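Local coordinates for protein phenol hydroxylase component phN (Pseudomonas stutzeri, PDB 3U52) that probably serves as the diiron hydroxylase subunit of a multicomponent phenol hydroxylase, using dioxygen to oxidise phenol and related aromatic compounds, at residues A[51-56]-A[128-133]; A[110-115]-A[137-142]. One frame throughout, in Å; residues are numbered along the deposited sequence.

Contact 1. Residues A[51-56]-A[128-133]; sequences EDPFRL and RVACQM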
loop_
_atom_site.group_PDB
_atom_site.type_symbol
_atom_site.label_atom_id
_atom_site.label_comp_id
_atom_site.label_asym_id
_atom_site.label_seq_id
_atom_site.Cartn_x
_atom_site.Cartn_y
_atom_site.Cartn_z
ATOM N N GLU A 51 -1.447 2.666 36.553
ATOM C CA GLU A 51 -2.547 2.333 35.634
ATOM C C GLU A 51 -1.986 2.196 34.236
ATOM O O GLU A 51 -1.290 3.105 33.772
ATOM C CB GLU A 51 -3.645 3.423 35.626
ATOM C CG GLU A 51 -4.481 3.536 36.938
ATOM C CD GLU A 51 -5.157 2.223 37.363
ATOM O OE1 GLU A 51 -5.742 1.515 36.482
ATOM O OE2 GLU A 51 -5.108 1.905 38.596
ATOM N N ASP A 52 -2.256 1.079 33.574
ATOM C CA ASP A 52 -1.690 0.832 32.227
ATOM C C ASP A 52 -2.219 1.887 31.272
ATOM O O ASP A 52 -3.410 2.127 31.230
ATOM C CB ASP A 52 -2.004 -0.590 31.735
ATOM C CG ASP A 52 -1.625 -1.677 32.777
ATOM O OD1 ASP A 52 -2.529 -2.397 33.241
ATOM O OD2 ASP A 52 -0.451 -1.818 33.154
ATOM N N PRO A 53 -1.322 2.596 30.575
ATOM C CA PRO A 53 -1.771 3.653 29.652
ATOM C C PRO A 53 -2.420 3.122 28.379
ATOM O O PRO A 53 -3.119 3.886 27.671
ATOM C CB PRO A 53 -0.505 4.442 29.352
ATOM C CG PRO A 53 0.640 3.469 29.610
ATOM C CD PRO A 53 0.145 2.517 30.687
ATOM N N PHE A 54 -2.180 1.845 28.084
ATOM C CA PHE A 54 -2.811 1.131 26.965
ATOM C C PHE A 54 -2.690 -0.335 27.334
ATOM O O PHE A 54 -1.792 -0.704 28.105
ATOM C CB PHE A 54 -2.097 1.382 25.618
ATOM C CG PHE A 54 -0.589 1.453 25.721
ATOM C CD1 PHE A 54 0.190 0.304 25.671
ATOM C CD2 PHE A 54 0.050 2.684 25.902
ATOM C CE1 PHE A 54 1.625 0.407 25.802
ATOM C CE2 PHE A 54 1.433 2.781 26.045
ATOM C CZ PHE A 54 2.220 1.621 25.977
ATOM N N ARG A 55 -3.584 -1.162 26.781
ATOM C CA ARG A 55 -3.637 -2.591 27.101
ATOM C C ARG A 55 -3.560 -3.445 25.844
ATOM O O ARG A 55 -4.560 -4.022 25.426
ATOM C CB ARG A 55 -4.909 -2.946 27.874
ATOM C CG ARG A 55 -5.049 -2.257 29.212
ATOM C CD ARG A 55 -6.353 -2.572 29.921
ATOM N NE ARG A 55 -6.303 -2.016 31.285
ATOM C CZ ARG A 55 -6.640 -0.771 31.633
ATOM N NH1 ARG A 55 -6.527 -0.383 32.897
ATOM N NH2 ARG A 55 -7.089 0.098 30.735
ATOM N N LEU A 56 -2.364 -3.575 25.290
ATOM C CA LEU A 56 -2.132 -4.290 24.058
ATOM C C LEU A 56 -1.254 -5.509 24.276
ATOM O O LEU A 56 -0.051 -5.384 24.550
ATOM C CB LEU A 56 -1.375 -3.379 23.101
ATOM C CG LEU A 56 -2.028 -2.610 21.971
ATOM C CD1 LEU A 56 -0.858 -1.919 21.258
ATOM C CD2 LEU A 56 -2.757 -3.536 21.014
ATOM N N ARG A 128 7.527 -1.116 33.063
ATOM C CA ARG A 128 8.523 -1.723 32.136
ATOM C C ARG A 128 7.925 -2.102 30.784
ATOM O O ARG A 128 8.516 -1.829 29.734
ATOM C CB ARG A 128 9.156 -3.004 32.724
ATOM C CG ARG A 128 10.108 -2.729 33.970
ATOM C CD ARG A 128 11.161 -3.833 34.162
ATOM N NE ARG A 128 10.512 -5.138 34.357
ATOM C CZ ARG A 128 10.062 -5.590 35.537
ATOM N NH1 ARG A 128 9.469 -6.784 35.632
ATOM N NH2 ARG A 128 10.236 -4.868 36.639
ATOM N N VAL A 129 6.777 -2.772 30.799
ATOM C CA VAL A 129 6.125 -3.100 29.523
ATOM C C VAL A 129 5.737 -1.844 28.688
ATOM O O VAL A 129 5.905 -1.842 27.481
ATOM C CB VAL A 129 4.863 -3.958 29.742
ATOM C CG1 VAL A 129 4.209 -4.334 28.383
ATOM C CG2 VAL A 129 5.246 -5.226 30.476
ATOM N N ALA A 130 5.188 -0.807 29.313
ATOM C CA ALA A 130 4.822 0.426 28.557
ATOM C C ALA A 130 6.078 1.005 27.908
ATOM O O ALA A 130 6.051 1.396 26.726
ATOM C CB ALA A 130 4.197 1.460 29.484
ATOM N N CYS A 131 7.176 1.065 28.678
ATOM C CA CYS A 131 8.448 1.627 28.172
ATOM C C CYS A 131 9.029 0.818 27.045
ATOM O O CYS A 131 9.582 1.378 26.103
ATOM C CB CYS A 131 9.508 1.782 29.272
ATOM S SG CYS A 131 9.065 3.089 30.402
ATOM N N GLN A 132 8.925 -0.504 27.144
ATOM C CA GLN A 132 9.461 -1.365 26.094
ATOM C C GLN A 132 8.643 -1.242 24.807
ATOM O O GLN A 132 9.183 -1.356 23.721
ATOM C CB GLN A 132 9.439 -2.807 26.528
ATOM C CG GLN A 132 10.481 -3.152 27.614
ATOM C CD GLN A 132 10.336 -4.610 28.053
ATOM O OE1 GLN A 132 9.633 -5.407 27.406
ATOM N NE2 GLN A 132 10.938 -4.941 29.180
ATOM N N MET A 133 7.334 -1.121 24.913
ATOM C CA MET A 133 6.519 -0.961 23.699
ATOM C C MET A 133 6.827 0.387 23.050
ATOM O O MET A 133 6.932 0.460 21.823
ATOM C CB MET A 133 5.065 -1.078 24.005
ATOM C CG MET A 133 4.336 -1.692 22.810
ATOM S SD MET A 133 2.552 -1.970 23.176
ATOM C CE MET A 133 2.720 -3.587 23.985
#
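Met133 reaches from helix 125-155 to the loop 51-56 and meets two of its residues. Its CB starts 4.2 Å from CE1 of Phe54. The chain then runs past the ring, the two side chains pointing in opposite directions. SD comes to 3.7 Å from Phe54 CE1. This is a Met-aromatic contact, with the sulfur oblique to the ring, 59° off the normal. SD also meets CD1 of Leu56 at 3.9 Å, and these two side chains cross at about a right angle. The bend at chi3 (-85°) turns CE to the loop backbone, where it lies 3.4 Å from Leu56 O. The loop leads into helix 58-81, whose Tyr61 touches both Leu56 and Met133. Helix 125-155 belongs to the helical core of the hydroxylase and farther along carries the iron ligands Glu138 and His141. One turn before Met133, Ala130 receives the tip of Phe54, with CZ 3.9 Å from Ala130 CA. Ala130 O lies at the ring edge, in plane. Phe54 holds CG between its backbone N and carbonyl carbon (chi1 38°), turning the ring to the helix. Beside it, Pro53 CG rests 4.1 Å from Ala130 CB.

Contact 2. Residues A[110-115]-A[137-142]; sequences AAFQGY and DELRHS. With FE (Fe (III) ion), chain G.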
loop_
_atom_site.group_PDB
_atom_site.type_symbol
_atom_site.label_atom_id
_atom_site.label_comp_id
_atom_site.label_asym_id
_atom_site.label_seq_id
_atom_site.Cartn_x
_atom_site.Cartn_y
_atom_site.Cartn_z
ATOM N N ALA A 110 18.011 7.466 19.230
ATOM C CA ALA A 110 18.316 7.713 20.650
ATOM C C ALA A 110 17.165 7.355 21.604
ATOM O O ALA A 110 17.409 6.809 22.679
ATOM C CB ALA A 110 18.699 9.138 20.851
ATOM N N ALA A 111 15.912 7.599 21.209
ATOM C CA ALA A 111 14.795 7.331 22.108
ATOM C C ALA A 111 14.604 5.803 22.201
ATOM O O ALA A 111 14.286 5.247 23.277
ATOM C CB ALA A 111 13.568 8.014 21.648
ATOM N N PHE A 112 14.842 5.126 21.082
ATOM C CA PHE A 112 14.801 3.653 21.081
ATOM C C PHE A 112 15.754 3.042 22.140
ATOM O O PHE A 112 15.342 2.213 22.934
ATOM C CB PHE A 112 15.065 3.094 19.676
ATOM C CG PHE A 112 15.728 1.742 19.679
ATOM C CD1 PHE A 112 15.091 0.615 20.275
ATOM C CD2 PHE A 112 16.953 1.579 19.068
ATOM C CE1 PHE A 112 15.677 -0.611 20.273
ATOM C CE2 PHE A 112 17.602 0.302 19.069
ATOM C CZ PHE A 112 16.955 -0.780 19.667
ATOM N N GLN A 113 17.025 3.461 22.132
ATOM C CA GLN A 113 17.990 2.999 23.143
ATOM C C GLN A 113 17.660 3.441 24.577
ATOM O O GLN A 113 17.829 2.664 25.486
ATOM C CB GLN A 113 19.403 3.487 22.809
ATOM C CG GLN A 113 19.726 3.578 21.362
ATOM C CD GLN A 113 21.118 4.015 21.114
ATOM O OE1 GLN A 113 21.386 5.208 20.844
ATOM N NE2 GLN A 113 22.045 3.073 21.231
ATOM N N GLY A 114 17.251 4.699 24.757
ATOM C CA GLY A 114 16.911 5.255 26.074
ATOM C C GLY A 114 15.700 4.565 26.677
ATOM O O GLY A 114 15.710 4.200 27.862
ATOM N N TYR A 115 14.653 4.352 25.878
ATOM C CA TYR A 115 13.488 3.626 26.380
ATOM C C TYR A 115 13.779 2.130 26.609
ATOM O O TYR A 115 13.232 1.537 27.553
ATOM C CB TYR A 115 12.287 3.791 25.440
ATOM C CG TYR A 115 11.511 5.063 25.715
ATOM C CD1 TYR A 115 11.692 6.187 24.898
ATOM C CD2 TYR A 115 10.658 5.163 26.824
ATOM C CE1 TYR A 115 11.026 7.372 25.165
ATOM C CE2 TYR A 115 9.969 6.369 27.099
ATOM C CZ TYR A 115 10.175 7.452 26.264
ATOM O OH TYR A 115 9.494 8.617 26.487
ATOM N N ASP A 137 8.435 1.036 19.210
ATOM C CA ASP A 137 7.847 2.071 18.323
ATOM C C ASP A 137 8.861 3.105 17.843
ATOM O O ASP A 137 8.793 3.574 16.694
ATOM C CB ASP A 137 6.696 2.839 19.013
ATOM C CG ASP A 137 5.507 1.984 19.388
ATOM O OD1 ASP A 137 5.256 0.855 18.877
ATOM O OD2 ASP A 137 4.777 2.472 20.285
ATOM N N GLU A 138 9.772 3.550 18.716
ATOM C CA GLU A 138 10.798 4.531 18.296
ATOM C C GLU A 138 11.778 3.912 17.300
ATOM O O GLU A 138 12.236 4.598 16.386
ATOM C CB GLU A 138 11.576 5.078 19.485
ATOM C CG GLU A 138 10.640 5.606 20.562
ATOM C CD GLU A 138 9.928 6.897 20.122
ATOM O OE1 GLU A 138 9.156 7.439 20.917
ATOM O OE2 GLU A 138 10.137 7.371 18.975
ATOM N N LEU A 139 12.118 2.642 17.490
ATOM C CA LEU A 139 12.875 1.932 16.488
ATOM C C LEU A 139 12.127 1.978 15.147
ATOM O O LEU A 139 12.696 2.198 14.082
ATOM C CB LEU A 139 13.027 0.463 16.902
ATOM C CG LEU A 139 13.935 -0.323 15.925
ATOM C CD1 LEU A 139 15.349 0.358 15.681
ATOM C CD2 LEU A 139 14.082 -1.823 16.381
ATOM N N ARG A 140 10.845 1.708 15.192
ATOM C CA ARG A 140 10.066 1.767 13.967
ATOM C C ARG A 140 10.169 3.137 13.338
ATOM O O ARG A 140 10.345 3.253 12.138
ATOM C CB ARG A 140 8.606 1.483 14.263
ATOM C CG ARG A 140 7.760 1.624 12.982
ATOM C CD ARG A 140 6.381 1.201 13.189
ATOM N NE ARG A 140 5.558 2.345 13.245
ATOM C CZ ARG A 140 4.661 2.649 12.328
ATOM N NH1 ARG A 140 4.464 1.861 11.275
ATOM N NH2 ARG A 140 3.961 3.751 12.477
ATOM N N HIS A 141 10.055 4.180 14.155
ATOM C CA HIS A 141 10.014 5.563 13.664
ATOM C C HIS A 141 11.324 5.912 13.013
ATOM O O HIS A 141 11.364 6.485 11.931
ATOM C CB HIS A 141 9.671 6.540 14.816
ATOM C CG HIS A 141 8.248 6.432 15.272
ATOM N ND1 HIS A 141 7.762 7.113 16.365
ATOM C CD2 HIS A 141 7.202 5.711 14.786
ATOM C CE1 HIS A 141 6.485 6.822 16.534
ATOM N NE2 HIS A 141 6.116 5.993 15.579
ATOM N N SER A 142 12.406 5.479 13.659
ATOM C CA SER A 142 13.768 5.637 13.124
ATOM C C SER A 142 13.944 4.994 11.701
ATOM O O SER A 142 14.403 5.624 10.760
ATOM C CB SER A 142 14.723 4.959 14.123
ATOM O OG SER A 142 16.030 5.016 13.633
HETATM FE FE FE G . 8.924 8.671 17.738
#
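Segments 110-115 and 137-142 are antiparallel helical turns, 164° between their directions and 7.9 Å between axes, with the CA atoms of Phe112 and Glu138 nearest. Glu138 CB packs 3.6 Å from Phe112 N. Glu138 CG lies 3.9 Å from Ala111 CB. The chain bends there (chi2 -70°) and brings the carboxylate to the iron, which OE2 binds at 2.2 Å. The other oxygen, OE1, is hydrogen-bonded by Gln134. His141, one turn on, binds the same iron through ND1 at 2.4 Å. The far nitrogen of His141, NE2, gives a hydrogen bond to Asp232, which helps to fix the ring. Phe112 and Leu139 lie side by side and point the same way. Leu139 CG stands opposite its backbone N (chi1 -175°), which helps carry CD1 over one face of the Phe112 ring, 4.1 Å from its centroid, in a CH-pi contact. A serine at Phe112 has no ring for Leu139 CD1 to rest on and would probably leave a gap between the helices. Glu138 and His141 form a Glu-x-x-His motif. With Glu108 they make one half of the carboxylate-bridged diiron centre typical of bacterial multicomponent monooxygenases.

In the fold
Both contacts use helix 125-155, about two and a half turns apart. Contact 1 lies nearer the surface and is partly buried. It joins a loop to the helix mainly by apolar and sulfur contacts, with no hydrogen bond between the two segments. Contact 2 is fully buried. It pairs the helix with helix 105-121, and apolar packing there adjoins an iron site. The two meet directly where Cys131 O packs on Tyr115 CB at 3.7 Å. Second-shell residues also join them. Tyr61 and Arg235, which touch contact 1, both bond to the carboxylate of Asp137 in contact 2. Asp137 in turn holds His236, a ligand of the second iron. Another protein chain packs on this helix at both contacts.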